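Local structure of amino Transferase (Eubacterium rectale, 3ELE) at residues F127-P132 and A146-V151; A164-I169 and L201-K206; P50-D55 and Q300-D305; N44-A49 and N307-N312; S16-L21 and L358-D363. The protein probably transfers amino groups between substrates with the help of pyridoxal-5'-phosphate, as a class I and II aminotransferase acting as a dimer of two identical chains. One frame throughout, in Å; residues are numbered along the deposited sequence.

Interactions 1, 2, 4 and 5 lie wholly or partly buried, whereas interaction 3 is a surface contact. Interactions 1 and 2 touch: helix 162-167, which carries one side of interaction 2, packs Ala164 and Leu165 on strand residues Val151 and Ile128 of interaction 1. Interactions 3 and 4 also touch, through Ile47 on Gly304 and Asp305, and both join the run 44-55 to the neighbourhood of helix 306-323. Interaction 5 stands apart. The chemistry follows place: backbone bonds with apolar packing in the sheet, ion pairing and water at the outer helices, a proline ring on a peptide at the surface in interaction 3, and apolar packing in interactions 4 and 5, with one hydroxyl-amide bond in interaction 4.

Interaction 1: residues F127-P132 and A146-V151; sequences FITIAP and ARLVEV
Val151, Phe127 and Thr129 bury the most surface where strand 126-130 runs beside strand 147-151. The short strand axes approach to 4.6 Å at 33°, so the pairing is parallel with a marked twist. Five backbone bonds hold it: Phe127 N to Arg147 O, Val149 N to Phe127 O, Thr129 N to Val149 O, Val151 N to Thr129 O and Ala131 N to Val151 O, the shortest being Val151 N to Thr129 O at 2.8 Å. On the face bearing Ile128, Ile130, Val149 and Val151, Val151 CG2 packs against both isoleucines. It lies 3.4 Å from Ile128 CG2, tighter than usual carbon contact, and 3.6 Å from Ile130 CD1, whose side chain runs alongside it. With CG1 anti to the backbone N (chi1 178°), the other methyl, CG2, is left beside the backbone N, where it meets the isoleucines; helix 162-167 packs over this face. On the other face, Thr129 CG2 meets Leu148 CD1 at 3.8 Å. The Phe127 ring receives Ala146 CB at its edge, in plane, 3.7 Å from CE2, while Phe116 meets the same ring edge-to-face. Glu150 OE2 is hydrogen-bonded to the hydroxyl of Tyr133. With helix 136-143 linking the strands, the arrangement is a beta-alpha-beta unit at one margin of the seven-stranded mixed sheet of the PLP-dependent aminotransferase fold.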
# COMPACT_ATOMS: atom_id res chain seq x y z
N PHE A 127 17.63 12.02 7.59
CA PHE A 127 17.76 10.62 7.95
C PHE A 127 19.11 10.15 7.39
O PHE A 127 19.44 10.44 6.22
CB PHE A 127 16.59 9.77 7.43
CG PHE A 127 15.31 10.09 8.12
CD1 PHE A 127 14.95 9.43 9.31
CD2 PHE A 127 14.45 11.07 7.60
CE1 PHE A 127 13.74 9.76 9.99
CE2 PHE A 127 13.24 11.39 8.25
CZ PHE A 127 12.87 10.72 9.44
N ILE A 128 19.87 9.45 8.23
CA ILE A 128 21.21 9.00 7.92
C ILE A 128 21.18 7.55 7.47
O ILE A 128 20.54 6.70 8.12
CB ILE A 128 22.16 9.12 9.13
CG1 ILE A 128 22.39 10.58 9.52
CG2 ILE A 128 23.54 8.51 8.84
CD1 ILE A 128 23.27 10.69 10.73
N THR A 129 21.86 7.28 6.37
CA THR A 129 22.04 5.89 5.84
C THR A 129 23.56 5.64 5.89
O THR A 129 24.36 6.60 5.82
CB THR A 129 21.43 5.71 4.45
OG1 THR A 129 21.48 4.32 4.06
CG2 THR A 129 22.13 6.54 3.40
N ILE A 130 23.94 4.38 6.12
CA ILE A 130 25.34 3.96 6.22
C ILE A 130 25.65 3.25 4.91
O ILE A 130 25.05 2.21 4.61
CB ILE A 130 25.59 3.01 7.44
CG1 ILE A 130 24.99 3.56 8.74
CG2 ILE A 130 27.10 2.75 7.65
CD1 ILE A 130 25.55 4.89 9.14
N ALA A 131 26.57 3.82 4.12
CA ALA A 131 26.98 3.25 2.83
C ALA A 131 27.78 1.94 3.05
O ALA A 131 28.42 1.80 4.07
CB ALA A 131 27.80 4.24 2.01
N PRO A 132 27.67 0.95 2.13
CA PRO A 132 26.82 0.97 0.94
C PRO A 132 25.37 0.73 1.34
O PRO A 132 25.12 -0.04 2.28
CB PRO A 132 27.37 -0.17 0.10
CG PRO A 132 27.85 -1.16 1.12
CD PRO A 132 28.40 -0.33 2.24
N ALA A 146 11.78 14.85 3.73
CA ALA A 146 13.06 14.95 4.44
C ALA A 146 14.21 14.75 3.47
O ALA A 146 14.01 14.62 2.26
CB ALA A 146 13.11 13.93 5.57
N ARG A 147 15.43 14.75 4.01
CA ARG A 147 16.63 14.55 3.21
C ARG A 147 17.50 13.42 3.74
O ARG A 147 17.46 13.08 4.91
CB ARG A 147 17.39 15.87 3.09
CG ARG A 147 16.76 16.80 2.03
CD ARG A 147 17.69 17.92 1.67
NE ARG A 147 17.90 18.83 2.79
CZ ARG A 147 18.81 19.81 2.83
NH1 ARG A 147 19.65 20.01 1.81
NH2 ARG A 147 18.88 20.60 3.91
N LEU A 148 18.24 12.81 2.82
CA LEU A 148 19.09 11.69 3.13
C LEU A 148 20.54 12.17 3.27
O LEU A 148 21.00 13.00 2.49
CB LEU A 148 18.99 10.64 2.04
CG LEU A 148 19.68 9.31 2.33
CD1 LEU A 148 18.93 8.58 3.47
CD2 LEU A 148 19.71 8.48 1.08
N VAL A 149 21.22 11.67 4.30
CA VAL A 149 22.62 11.97 4.58
C VAL A 149 23.34 10.62 4.57
O VAL A 149 22.95 9.71 5.28
CB VAL A 149 22.74 12.67 5.95
CG1 VAL A 149 24.20 12.85 6.39
CG2 VAL A 149 22.06 13.99 5.85
N GLU A 150 24.36 10.47 3.72
CA GLU A 150 25.13 9.24 3.58
C GLU A 150 26.38 9.26 4.43
O GLU A 150 27.14 10.22 4.35
CB GLU A 150 25.60 9.04 2.14
CG GLU A 150 24.49 8.93 1.13
CD GLU A 150 24.97 8.72 -0.31
OE1 GLU A 150 26.17 8.45 -0.54
OE2 GLU A 150 24.11 8.78 -1.21
N VAL A 151 26.59 8.19 5.21
CA VAL A 151 27.86 8.01 5.92
C VAL A 151 28.76 7.20 4.96
O VAL A 151 28.32 6.13 4.47
CB VAL A 151 27.72 7.31 7.27
CG1 VAL A 151 29.10 7.12 7.92
CG2 VAL A 151 26.81 8.11 8.18

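Interaction 2: residues A164-I169 and L201-K206; sequences ALEERI and LEKKSK
Ile169 and Lys204 meet where the end of helix 162-167 approaches helix 191-208, and the lysine's bends decide the fit. Its CG is anti to the carbonyl carbon, and the chain then turns at chi2 (-64°) and again at chi3 (-66°), a folded course that lays methylenes against the isoleucine. Ile169 CG2 lies 3.6 Å from Lys204 CE and 3.7 Å from Lys204 CB, so that methyl sits against both the root and the far part of the folded chain. The other branch of Ile169 reaches Leu201 at about a right angle, CD1 to CD2 at 3.6 Å.

The polar end of Lys204 is tied down separately. One water accepts from Lys204 NZ and donates to the carbonyls of Glu166 and Ile169, at and just beyond the end of helix 162-167; Glu207 forms a salt bridge with the same nitrogen. Farther out, Glu166 is extended, with CG anti to the backbone N, and crosses Lys203 at about a right angle. Lys203 also has CG anti to its backbone N, but its chain bends at chi3. Glu166 OE2 takes a 2.8 Å salt bridge from Lys203 NZ, which approaches from 39° above the carboxylate plane. Lys204 NZ, 4.8 Å from Glu166 OE2 without contact, may add to the favourable field there.

Apolar branches toward the protein, ions outward: this is amphipathic packing of helix 191-208 on the C-terminal end of helix 162-167 and the residues that follow, in the alpha/beta large domain of a PLP aminotransferase, with Leu165 and Ile169 resting on Ile128 of the sheet.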
# COMPACT_ATOMS: atom_id res chain seq x y z
N ALA A 164 32.88 9.22 11.20
CA ALA A 164 32.12 9.77 10.07
C ALA A 164 30.65 9.92 10.45
O ALA A 164 30.07 10.97 10.22
CB ALA A 164 32.26 8.87 8.81
N LEU A 165 30.06 8.90 11.10
CA LEU A 165 28.65 8.96 11.52
C LEU A 165 28.41 10.10 12.49
O LEU A 165 27.52 10.91 12.25
CB LEU A 165 28.14 7.64 12.12
CG LEU A 165 26.73 7.62 12.76
CD1 LEU A 165 25.64 8.22 11.83
CD2 LEU A 165 26.38 6.20 13.19
N GLU A 166 29.19 10.15 13.57
CA GLU A 166 29.07 11.18 14.61
C GLU A 166 29.16 12.60 14.05
O GLU A 166 28.43 13.50 14.49
CB GLU A 166 30.13 10.98 15.71
CG GLU A 166 29.97 11.97 16.87
CD GLU A 166 30.81 11.66 18.10
OE1 GLU A 166 31.58 10.68 18.10
OE2 GLU A 166 30.66 12.42 19.08
N GLU A 167 30.06 12.79 13.09
CA GLU A 167 30.28 14.08 12.41
C GLU A 167 29.06 14.52 11.59
O GLU A 167 28.81 15.72 11.45
CB GLU A 167 31.54 13.98 11.53
CG GLU A 167 32.05 15.29 10.94
CD GLU A 167 33.26 15.12 10.00
OE1 GLU A 167 33.82 14.00 9.87
OE2 GLU A 167 33.65 16.13 9.37
N ARG A 168 28.28 13.56 11.07
CA ARG A 168 27.05 13.85 10.27
C ARG A 168 25.75 13.94 11.10
O ARG A 168 24.69 14.20 10.53
CB ARG A 168 26.91 12.83 9.15
CG ARG A 168 27.97 13.02 8.09
CD ARG A 168 28.14 11.83 7.22
NE ARG A 168 29.10 12.11 6.13
CZ ARG A 168 30.42 12.19 6.26
NH1 ARG A 168 31.03 12.02 7.44
NH2 ARG A 168 31.17 12.44 5.18
N ILE A 169 25.83 13.71 12.41
CA ILE A 169 24.69 13.83 13.32
C ILE A 169 24.65 15.30 13.75
O ILE A 169 25.67 15.85 14.14
CB ILE A 169 24.84 12.95 14.58
CG1 ILE A 169 24.71 11.46 14.24
CG2 ILE A 169 23.76 13.32 15.63
CD1 ILE A 169 25.10 10.55 15.40
N LEU A 201 24.12 7.31 19.65
CA LEU A 201 22.80 7.91 19.42
C LEU A 201 22.11 8.35 20.70
O LEU A 201 21.47 9.42 20.72
CB LEU A 201 21.91 7.00 18.57
CG LEU A 201 22.40 6.69 17.15
CD1 LEU A 201 21.28 5.94 16.40
CD2 LEU A 201 22.79 7.93 16.39
N GLU A 202 22.24 7.56 21.77
CA GLU A 202 21.73 7.96 23.10
C GLU A 202 22.40 9.28 23.56
O GLU A 202 21.71 10.19 24.03
CB GLU A 202 21.97 6.84 24.13
CG GLU A 202 21.45 7.10 25.55
CD GLU A 202 22.05 6.14 26.59
OE1 GLU A 202 22.34 4.97 26.25
OE2 GLU A 202 22.25 6.57 27.75
N LYS A 203 23.72 9.35 23.42
CA LYS A 203 24.51 10.55 23.77
C LYS A 203 24.10 11.76 22.92
O LYS A 203 23.83 12.82 23.47
CB LYS A 203 26.02 10.25 23.65
CG LYS A 203 27.00 11.42 23.66
CD LYS A 203 28.41 10.97 23.23
CE LYS A 203 29.15 12.00 22.38
NZ LYS A 203 30.29 11.36 21.63
N LYS A 204 24.03 11.59 21.59
CA LYS A 204 23.61 12.69 20.67
C LYS A 204 22.14 13.09 20.84
O LYS A 204 21.82 14.27 20.64
CB LYS A 204 23.91 12.38 19.21
CG LYS A 204 25.40 12.15 18.87
CD LYS A 204 26.31 13.36 19.09
CE LYS A 204 26.02 14.50 18.17
NZ LYS A 204 27.11 15.54 18.28
N SER A 205 21.27 12.15 21.22
CA SER A 205 19.86 12.43 21.51
C SER A 205 19.72 13.40 22.69
O SER A 205 18.91 14.32 22.63
CB SER A 205 19.06 11.15 21.81
OG SER A 205 18.91 10.34 20.67
N LYS A 206 20.52 13.17 23.74
CA LYS A 206 20.56 14.05 24.91
C LYS A 206 21.09 15.45 24.53
O LYS A 206 20.48 16.43 24.92
CB LYS A 206 21.38 13.44 26.06
CG LYS A 206 20.71 12.29 26.81
CD LYS A 206 21.67 11.74 27.89
CE LYS A 206 20.96 10.84 28.91
NZ LYS A 206 20.20 9.72 28.28
O HOH W 1 28.14 15.90 15.48

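Interaction 3: residues P50-D55 and Q300-D305; sequences PQIVND and QGATGD. With EDO (1,2-ethanediol), chain F.
Pro50 and Gly304 bring the two backbones to their nearest approach, with CA atoms 4.8 Å apart. Pro50, in an extended conformation, leads directly into helix 51-63, whose first turn is marked by the bond from Val53 N to Pro50 O. The run 300-305 has no regular secondary structure; Gly301 sits at a positive phi of 94°, and the chain is extended again at Ala302 and Thr303. Contact across the pair is by packing. The Pro50 ring lies against the peptide between Thr303 and Gly304: its CB is 3.6 Å from Thr303 O and its CD is 3.8 Å from Gly304 N. This joins the start of a helix near the dimer interface, where Asn54 bonds to His70 of the second subunit, to the loop between helices 290-296 and 306-323 of the aminotransferase fold. Ala302 CB then touches Ile52 CG2 at 3.8 Å; that methyl sits between the backbone N and the carbonyl carbon of its own residue. Pro50 CG also faces Ala302 CB, at 4.3 Å. A 1,2-ethanediol molecule, probably from the crystallisation liquor, accepts a nearly straight bond from Gly301 N to its O1, 2.9 Å long at 170°.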
# COMPACT_ATOMS: atom_id res chain seq x y z
N PRO A 50 8.34 -22.08 1.86
CA PRO A 50 8.18 -23.40 2.49
C PRO A 50 6.75 -23.89 2.26
O PRO A 50 5.82 -23.06 2.16
CB PRO A 50 8.41 -23.10 3.99
CG PRO A 50 8.08 -21.69 4.11
CD PRO A 50 8.57 -21.04 2.88
N GLN A 51 6.56 -25.20 2.20
CA GLN A 51 5.25 -25.77 1.87
C GLN A 51 4.09 -25.34 2.79
O GLN A 51 2.96 -25.30 2.33
CB GLN A 51 5.34 -27.30 1.71
CG GLN A 51 4.15 -27.93 0.95
CD GLN A 51 3.91 -27.31 -0.44
OE1 GLN A 51 4.83 -27.21 -1.26
NE2 GLN A 51 2.68 -26.88 -0.69
N ILE A 52 4.39 -24.97 4.04
CA ILE A 52 3.37 -24.46 4.99
C ILE A 52 2.58 -23.23 4.47
O ILE A 52 1.42 -23.10 4.78
CB ILE A 52 4.01 -24.21 6.41
CG1 ILE A 52 2.95 -23.92 7.49
CG2 ILE A 52 5.04 -23.07 6.35
CD1 ILE A 52 1.89 -24.96 7.66
N VAL A 53 3.21 -22.39 3.63
CA VAL A 53 2.57 -21.22 3.01
C VAL A 53 1.39 -21.64 2.12
O VAL A 53 0.25 -21.31 2.42
CB VAL A 53 3.60 -20.33 2.22
CG1 VAL A 53 2.89 -19.21 1.40
CG2 VAL A 53 4.63 -19.73 3.18
N ASN A 54 1.69 -22.38 1.05
CA ASN A 54 0.66 -22.86 0.09
C ASN A 54 -0.38 -23.78 0.74
O ASN A 54 -1.57 -23.66 0.45
CB ASN A 54 1.31 -23.52 -1.15
CG ASN A 54 1.91 -22.49 -2.13
OD1 ASN A 54 1.75 -21.26 -2.01
ND2 ASN A 54 2.60 -23.01 -3.14
N ASP A 55 0.08 -24.69 1.62
CA ASP A 55 -0.81 -25.54 2.42
C ASP A 55 -1.78 -24.72 3.28
O ASP A 55 -2.98 -25.00 3.28
CB ASP A 55 -0.01 -26.49 3.34
CG ASP A 55 0.68 -27.61 2.60
OD1 ASP A 55 0.50 -27.78 1.37
OD2 ASP A 55 1.43 -28.34 3.28
N GLN A 300 5.08 -18.75 11.73
CA GLN A 300 6.07 -18.08 12.58
C GLN A 300 7.24 -19.04 12.74
O GLN A 300 7.04 -20.17 13.12
CB GLN A 300 5.46 -17.74 13.95
CG GLN A 300 4.32 -16.75 13.87
CD GLN A 300 4.77 -15.45 13.28
OE1 GLN A 300 5.76 -14.86 13.73
NE2 GLN A 300 4.10 -15.01 12.21
N GLY A 301 8.44 -18.58 12.40
CA GLY A 301 9.66 -19.40 12.45
C GLY A 301 9.97 -20.07 11.12
O GLY A 301 11.13 -20.39 10.87
N ALA A 302 8.96 -20.27 10.26
CA ALA A 302 9.13 -20.94 8.98
C ALA A 302 9.95 -20.11 8.01
O ALA A 302 9.82 -18.88 7.95
CB ALA A 302 7.77 -21.27 8.36
N THR A 303 10.83 -20.79 7.28
CA THR A 303 11.64 -20.17 6.24
C THR A 303 11.82 -21.16 5.09
O THR A 303 11.64 -22.37 5.28
CB THR A 303 13.06 -19.75 6.74
OG1 THR A 303 13.75 -20.91 7.22
CG2 THR A 303 13.00 -18.70 7.85
N GLY A 304 12.20 -20.63 3.92
CA GLY A 304 12.57 -21.48 2.78
C GLY A 304 13.92 -22.14 3.05
O GLY A 304 14.48 -21.98 4.14
N ASP A 305 14.43 -22.89 2.07
CA ASP A 305 15.74 -23.56 2.18
C ASP A 305 16.89 -22.52 2.09
O ASP A 305 17.48 -22.31 1.02
CB ASP A 305 15.89 -24.66 1.10
CG ASP A 305 17.14 -25.52 1.28
OD1 ASP A 305 17.85 -25.43 2.31
OD2 ASP A 305 17.40 -26.34 0.36
C1 EDO F . 9.81 -15.23 10.78
O1 EDO F . 8.62 -15.92 11.18
C2 EDO F . 10.95 -16.22 10.86
O2 EDO F . 10.92 -17.09 9.73

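Interaction 4: residues N44-A49 and N307-N312; sequences NPSIPA and NAYKEN
Ile47 sets its CG2 methyl over one face of the Tyr309 ring while its other branch runs by the rim, and the two side chains set the shape of this contact. Its CG2 stands 3.8 Å above the ring plane, shifted toward the rim and 4.1 Å from the ring centroid, 20° off the normal: a CH-pi contact. The other branch starts by the hydroxyl end, with CG1 near OH, and turns back along the rim, bringing Ile47 CD1 to 3.5 Å from Tyr309 CE2. Both branches can reach the tyrosine because Ile47 CG1 is placed between the backbone N and carbonyl carbon (chi1 67°), while CG2 stands anti to the carbonyl carbon. That CG2 also meets Ala308 CB at 3.8 Å, so the same methyl packs against two successive residues of helix 306-323.

The Tyr309 ring reaches out from the helix and brings its hydroxyl to the backbone of the 44-49 loop. There Ser46 N donates to Tyr309 OH over 3.2 Å with an angle of 147°, a rather long and bent bond. Ser46 OG lies at the ring edge, near its plane, 3.3 Å from Tyr309 CE1. The Phe334 ring, from elsewhere in the chain, also meets the Tyr309 ring.

The contact therefore combines apolar packing on a ring face with one polar attachment at the ring's far end. The bond gives the buried phenolic oxygen a backbone donor, and together with Ile47 should restrain the ring's tilt, linking helix 306-323 to a loop in which the side chain of Pro45 is about 7 Å from the bound PLP.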
# COMPACT_ATOMS: atom_id res chain seq x y z
N ASN A 44 16.00 -10.66 -6.71
CA ASN A 44 14.71 -11.32 -6.45
C ASN A 44 14.86 -12.65 -5.75
O ASN A 44 15.71 -13.45 -6.16
CB ASN A 44 13.95 -11.56 -7.75
CG ASN A 44 13.52 -10.28 -8.46
OD1 ASN A 44 13.46 -10.26 -9.68
ND2 ASN A 44 13.21 -9.22 -7.71
N PRO A 45 14.06 -12.91 -4.68
CA PRO A 45 14.04 -14.25 -4.08
C PRO A 45 13.92 -15.36 -5.14
O PRO A 45 13.07 -15.29 -6.02
CB PRO A 45 12.79 -14.21 -3.19
CG PRO A 45 12.75 -12.81 -2.72
CD PRO A 45 13.22 -11.98 -3.90
N SER A 46 14.84 -16.32 -5.07
CA SER A 46 14.91 -17.43 -6.01
C SER A 46 14.55 -18.81 -5.44
O SER A 46 14.44 -19.76 -6.23
CB SER A 46 16.31 -17.45 -6.63
OG SER A 46 17.28 -17.54 -5.62
N ILE A 47 14.40 -18.95 -4.12
CA ILE A 47 14.00 -20.25 -3.49
C ILE A 47 12.48 -20.22 -3.27
O ILE A 47 11.93 -19.15 -2.97
CB ILE A 47 14.78 -20.57 -2.17
CG1 ILE A 47 14.44 -19.59 -1.01
CG2 ILE A 47 16.31 -20.61 -2.45
CD1 ILE A 47 15.22 -19.86 0.31
N PRO A 48 11.79 -21.38 -3.45
CA PRO A 48 10.34 -21.38 -3.22
C PRO A 48 9.99 -21.25 -1.74
O PRO A 48 10.78 -21.63 -0.87
CB PRO A 48 9.91 -22.74 -3.76
CG PRO A 48 11.06 -23.58 -3.56
CD PRO A 48 12.24 -22.72 -3.86
N ALA A 49 8.79 -20.73 -1.48
CA ALA A 49 8.27 -20.59 -0.12
C ALA A 49 8.22 -21.99 0.52
O ALA A 49 8.08 -22.98 -0.21
CB ALA A 49 6.84 -19.99 -0.14
N ASN A 307 19.88 -22.71 3.13
CA ASN A 307 21.17 -23.34 2.76
C ASN A 307 21.45 -23.36 1.22
O ASN A 307 22.60 -23.51 0.80
CB ASN A 307 21.27 -24.75 3.35
CG ASN A 307 22.70 -25.26 3.40
OD1 ASN A 307 23.11 -26.03 2.54
ND2 ASN A 307 23.47 -24.80 4.38
N ALA A 308 20.39 -23.23 0.41
CA ALA A 308 20.54 -23.08 -1.05
C ALA A 308 21.30 -21.78 -1.37
O ALA A 308 22.14 -21.75 -2.27
CB ALA A 308 19.19 -23.06 -1.74
N TYR A 309 21.01 -20.71 -0.62
CA TYR A 309 21.71 -19.44 -0.78
C TYR A 309 23.16 -19.49 -0.28
O TYR A 309 24.05 -18.84 -0.87
CB TYR A 309 20.98 -18.30 -0.04
CG TYR A 309 19.61 -17.88 -0.57
CD1 TYR A 309 19.39 -17.66 -1.94
CD2 TYR A 309 18.57 -17.56 0.31
CE1 TYR A 309 18.16 -17.22 -2.42
CE2 TYR A 309 17.32 -17.08 -0.16
CZ TYR A 309 17.12 -16.92 -1.53
OH TYR A 309 15.91 -16.46 -2.01
N LYS A 310 23.39 -20.20 0.84
CA LYS A 310 24.74 -20.37 1.42
C LYS A 310 25.64 -21.10 0.44
O LYS A 310 26.77 -20.69 0.24
CB LYS A 310 24.72 -21.17 2.73
CG LYS A 310 26.08 -21.27 3.49
CD LYS A 310 26.11 -22.54 4.32
CE LYS A 310 27.33 -22.63 5.22
NZ LYS A 310 28.68 -22.57 4.53
N GLU A 311 25.13 -22.18 -0.15
CA GLU A 311 25.87 -22.96 -1.16
C GLU A 311 26.30 -22.09 -2.35
O GLU A 311 27.44 -22.20 -2.80
CB GLU A 311 25.09 -24.19 -1.62
CG GLU A 311 25.06 -25.30 -0.58
CD GLU A 311 24.41 -26.60 -1.06
OE1 GLU A 311 23.78 -26.62 -2.15
OE2 GLU A 311 24.54 -27.63 -0.34
N ASN A 312 25.40 -21.22 -2.81
CA ASN A 312 25.72 -20.25 -3.88
C ASN A 312 26.80 -19.24 -3.44
O ASN A 312 27.69 -18.96 -4.23
CB ASN A 312 24.47 -19.50 -4.40
CG ASN A 312 23.59 -20.36 -5.32
OD1 ASN A 312 23.86 -21.54 -5.57
ND2 ASN A 312 22.51 -19.76 -5.81

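Interaction 5: residues S16-L21 and L358-D363; sequences SAIREL and LIVAAD
Leu21 and Ile18, from the first turns of helix 17-32, pack on the short strand region around Val360, a helix-on-strand contact joining the N-terminal part of the chain to its C-terminal part. Ser16 begins that helix as its N-cap, its OG accepting from Arg19 N at 3.3 Å with an angle of 170°. Leu21 has the larger share of the contact. Its CG, anti to the backbone N (chi1 -173°), lies 3.9 Å from Leu358 CB, and the two leucines pass obliquely. Leu21 CD2 comes 3.4 Å from Ile359 O and 3.9 Å from Val360 CG2, so this methyl bears on both backbone and side chain of the segment. One turn earlier, Ile18 crosses Val360 at about a right angle, with CG1 to Val360 CG1 at 3.9 Å. Leu358 and Val360 send their CB atoms toward the helix, while that of Ile359 points away, and Ile359 packs on Phe348, Val371 and Ile373. Around the contact, Leu358 pairs by backbone bonds with Tyr38 and Phe40, and Val360 with Arg372 of strand 370-374; Leu21 also touches Lys353 of helix 345-353, placing helix 17-32 beside two small sheets and that helix.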
# COMPACT_ATOMS: atom_id res chain seq x y z
N SER A 16 15.48 2.53 -14.56
CA SER A 16 16.33 1.83 -13.60
C SER A 16 17.49 1.14 -14.33
O SER A 16 17.25 0.26 -15.14
CB SER A 16 15.52 0.77 -12.83
OG SER A 16 16.37 -0.06 -12.06
N ALA A 17 18.73 1.53 -14.00
CA ALA A 17 19.95 0.90 -14.56
C ALA A 17 19.99 -0.63 -14.35
O ALA A 17 20.38 -1.35 -15.27
CB ALA A 17 21.19 1.54 -13.97
N ILE A 18 19.55 -1.09 -13.17
CA ILE A 18 19.49 -2.52 -12.81
C ILE A 18 18.44 -3.29 -13.63
O ILE A 18 18.73 -4.39 -14.13
CB ILE A 18 19.20 -2.73 -11.30
CG1 ILE A 18 20.40 -2.26 -10.46
CG2 ILE A 18 18.98 -4.20 -10.96
CD1 ILE A 18 20.14 -2.28 -8.95
N ARG A 19 17.24 -2.72 -13.75
CA ARG A 19 16.14 -3.31 -14.54
C ARG A 19 16.51 -3.37 -16.01
O ARG A 19 16.21 -4.34 -16.70
CB ARG A 19 14.83 -2.52 -14.37
N GLU A 20 17.17 -2.32 -16.50
CA GLU A 20 17.64 -2.27 -17.90
C GLU A 20 18.71 -3.34 -18.14
O GLU A 20 18.78 -3.92 -19.21
CB GLU A 20 18.22 -0.88 -18.21
CG GLU A 20 17.19 0.27 -18.11
CD GLU A 20 16.49 0.64 -19.39
OE1 GLU A 20 16.95 0.28 -20.48
OE2 GLU A 20 15.45 1.31 -19.28
N LEU A 21 19.55 -3.56 -17.12
CA LEU A 21 20.57 -4.62 -17.17
C LEU A 21 19.88 -5.99 -17.22
O LEU A 21 20.26 -6.83 -18.03
CB LEU A 21 21.53 -4.51 -15.97
CG LEU A 21 22.76 -5.41 -15.95
CD1 LEU A 21 23.61 -5.14 -17.15
CD2 LEU A 21 23.55 -5.18 -14.66
N LEU A 358 26.64 -9.86 -16.07
CA LEU A 358 25.82 -8.72 -15.73
C LEU A 358 25.91 -8.47 -14.21
O LEU A 358 25.24 -9.11 -13.41
CB LEU A 358 24.38 -8.92 -16.23
CG LEU A 358 24.24 -9.49 -17.66
CD1 LEU A 358 22.78 -9.53 -18.07
CD2 LEU A 358 25.03 -8.70 -18.67
N ILE A 359 26.81 -7.57 -13.85
CA ILE A 359 27.05 -7.15 -12.46
C ILE A 359 26.73 -5.69 -12.38
O ILE A 359 26.68 -5.02 -13.40
CB ILE A 359 28.49 -7.50 -11.98
CG1 ILE A 359 29.59 -6.92 -12.90
CG2 ILE A 359 28.60 -8.98 -11.92
CD1 ILE A 359 31.00 -7.27 -12.49
N VAL A 360 26.54 -5.20 -11.16
CA VAL A 360 26.05 -3.85 -10.91
C VAL A 360 27.09 -3.00 -10.18
O VAL A 360 27.57 -3.40 -9.12
CB VAL A 360 24.74 -3.94 -10.04
CG1 VAL A 360 24.22 -2.58 -9.67
CG2 VAL A 360 23.64 -4.74 -10.79
N ALA A 361 27.41 -1.82 -10.73
CA ALA A 361 28.35 -0.88 -10.10
C ALA A 361 27.77 -0.41 -8.78
O ALA A 361 26.57 -0.16 -8.69
CB ALA A 361 28.64 0.32 -11.01
N ALA A 362 28.61 -0.32 -7.75
CA ALA A 362 28.18 0.05 -6.41
C ALA A 362 28.16 1.57 -6.15
O ALA A 362 27.85 1.99 -5.03
CB ALA A 362 29.01 -0.69 -5.37
N ASP A 363 28.43 2.39 -7.17
CA ASP A 363 28.44 3.87 -7.07
C ASP A 363 27.10 4.38 -6.57
O ASP A 363 27.05 5.17 -5.63
CB ASP A 363 28.76 4.55 -8.41
CG ASP A 363 30.00 3.98 -9.10
OD1 ASP A 363 30.10 2.75 -9.20
OD2 ASP A 363 30.82 4.76 -9.60